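Side-chain contact in 1-pyrroline-5-carboxylate dehydrogenase (Thermus thermophilus, PDB 1UZB), which probably oxidises glutamate semialdehyde, the open form of 1-pyrroline-5-carboxylate, to glutamate as a member of the aldehyde dehydrogenase family: residues K88-K91 and D92-Q95. Numbering follows the deposited sequence.
Sequences KTWK and DWPQ
Trp90 O is gripped twice in the turn that follows helix 73-90: it accepts the amide of Trp93, N to O 3.1 Å, and a hydrogen bond from the guanidinium NH1 of Arg98. The first of these bonds closes a type I beta turn from Trp90 to Trp93. One step earlier Asp92 N donates to Thr89 O at 3.0 Å. Each oxygen of the Asp92 carboxylate has a partner earlier in the chain: OD1 takes Lys91 NZ on its syn side at 3.0 Å, a salt bridge tilted 31° out of the carboxylate plane, while a water donates to both OD2 and Lys88 O. Lys91 reaches OD1 by lying alongside Asp92 and bending at its last torsion.

The turn brings two indoles together. With its CG anti to the backbone N (chi1 179°), Trp90 presents its six-membered edge to a face of Trp93, CZ3 lying 3.6 Å from Trp93 CD2, in an edge-to-face pair with planes at 54°. Thr89 O meets the Trp93 ring at its edge, 3.3 Å from CD1. An alanine in place of Trp93 would probably leave the Trp90 edge without its aromatic partner and open a gap beside Pro229 and Leu101, which both indoles touch. Two other copies of the protein come close as well, Glu455 of one neighbouring subunit packing on Trp93 and Glu463 of a different one forming a long, weak ion pair with Lys91 NZ. The whole forms a surface turn connecting helix 73-90 to helix 95-111, whose Arg98 and Leu101 pack against Trp93, while the buried Trp90 ring is tied through NE1 to Val198 O of helix 188-199.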
loop_
_atom_site.group_PDB
_atom_site.type_symbol
_atom_site.label_atom_id
_atom_site.label_comp_id
_atom_site.label_asym_id
_atom_site.label_seq_id
_atom_site.Cartn_x
_atom_site.Cartn_y
_atom_site.Cartn_z
ATOM N N LYS A 88 -32.981 -13.305 7.878
ATOM C CA LYS A 88 -33.441 -12.780 6.593
ATOM C C LYS A 88 -33.130 -11.306 6.379
ATOM O O LYS A 88 -32.808 -10.896 5.264
ATOM C CB LYS A 88 -34.946 -13.009 6.420
ATOM C CG LYS A 88 -35.321 -14.435 6.057
ATOM C CD LYS A 88 -36.822 -14.573 5.843
ATOM C CE LYS A 88 -37.191 -15.972 5.372
ATOM N NZ LYS A 88 -36.757 -17.020 6.335
ATOM N N THR A 89 -33.234 -10.507 7.438
ATOM C CA THR A 89 -32.948 -9.081 7.325
ATOM C C THR A 89 -31.593 -8.678 7.907
ATOM O O THR A 89 -30.939 -7.782 7.385
ATOM C CB THR A 89 -34.056 -8.226 7.987
ATOM O OG1 THR A 89 -34.266 -8.660 9.337
ATOM C CG2 THR A 89 -35.355 -8.346 7.202
ATOM N N TRP A 90 -31.168 -9.347 8.977
ATOM C CA TRP A 90 -29.886 -9.042 9.613
ATOM C C TRP A 90 -28.718 -9.231 8.643
ATOM O O TRP A 90 -27.755 -8.460 8.653
ATOM C CB TRP A 90 -29.709 -9.932 10.849
ATOM C CG TRP A 90 -28.411 -9.757 11.598
ATOM C CD1 TRP A 90 -27.430 -10.696 11.763
ATOM C CD2 TRP A 90 -27.982 -8.597 12.323
ATOM N NE1 TRP A 90 -26.419 -10.194 12.548
ATOM C CE2 TRP A 90 -26.731 -8.909 12.906
ATOM C CE3 TRP A 90 -28.533 -7.325 12.540
ATOM C CZ2 TRP A 90 -26.022 -7.996 13.692
ATOM C CZ3 TRP A 90 -27.827 -6.417 13.323
ATOM C CH2 TRP A 90 -26.584 -6.760 13.889
ATOM N N LYS A 91 -28.811 -10.248 7.795
ATOM C CA LYS A 91 -27.752 -10.521 6.831
ATOM C C LYS A 91 -27.606 -9.377 5.830
ATOM O O LYS A 91 -26.541 -9.215 5.229
ATOM C CB LYS A 91 -28.045 -11.818 6.072
ATOM C CG LYS A 91 -29.198 -11.702 5.084
ATOM C CD LYS A 91 -29.530 -13.046 4.456
ATOM C CE LYS A 91 -30.616 -12.900 3.404
ATOM N NZ LYS A 91 -30.168 -12.067 2.257
ATOM N N ASP A 92 -28.670 -8.595 5.650
ATOM C CA ASP A 92 -28.651 -7.480 4.703
ATOM C C ASP A 92 -28.193 -6.143 5.285
ATOM O O ASP A 92 -28.053 -5.164 4.555
ATOM C CB ASP A 92 -30.025 -7.296 4.048
ATOM C CG ASP A 92 -30.412 -8.461 3.158
ATOM O OD1 ASP A 92 -29.509 -9.118 2.599
ATOM O OD2 ASP A 92 -31.627 -8.709 3.005
ATOM N N TRP A 93 -27.986 -6.087 6.596
ATOM C CA TRP A 93 -27.508 -4.856 7.219
ATOM C C TRP A 93 -26.121 -4.533 6.679
ATOM O O TRP A 93 -25.305 -5.436 6.476
ATOM C CB TRP A 93 -27.363 -5.026 8.734
ATOM C CG TRP A 93 -28.587 -4.786 9.551
ATOM C CD1 TRP A 93 -29.836 -5.296 9.336
ATOM C CD2 TRP A 93 -28.664 -4.036 10.769
ATOM N NE1 TRP A 93 -30.684 -4.912 10.347
ATOM C CE2 TRP A 93 -29.990 -4.137 11.239
ATOM C CE3 TRP A 93 -27.737 -3.289 11.508
ATOM C CZ2 TRP A 93 -30.416 -3.519 12.420
ATOM C CZ3 TRP A 93 -28.158 -2.676 12.682
ATOM C CH2 TRP A 93 -29.488 -2.795 13.125
ATOM N N PRO A 94 -25.836 -3.249 6.416
ATOM C CA PRO A 94 -24.497 -2.928 5.921
ATOM C C PRO A 94 -23.548 -3.332 7.048
ATOM O O PRO A 94 -23.900 -3.211 8.226
ATOM C CB PRO A 94 -24.548 -1.414 5.743
ATOM C CG PRO A 94 -25.979 -1.174 5.365
ATOM C CD PRO A 94 -26.736 -2.085 6.313
ATOM N N GLN A 95 -22.358 -3.809 6.705
ATOM C CA GLN A 95 -21.419 -4.223 7.739
ATOM C C GLN A 95 -21.118 -3.079 8.706
ATOM O O GLN A 95 -20.963 -3.299 9.908
ATOM C CB GLN A 95 -20.120 -4.745 7.120
ATOM C CG GLN A 95 -19.133 -5.282 8.154
ATOM C CD GLN A 95 -19.745 -6.359 9.031
ATOM O OE1 GLN A 95 -20.166 -7.409 8.542
ATOM N NE2 GLN A 95 -19.802 -6.102 10.331
HETATM O O HOH W 1 -34.227 -9.113 3.807
#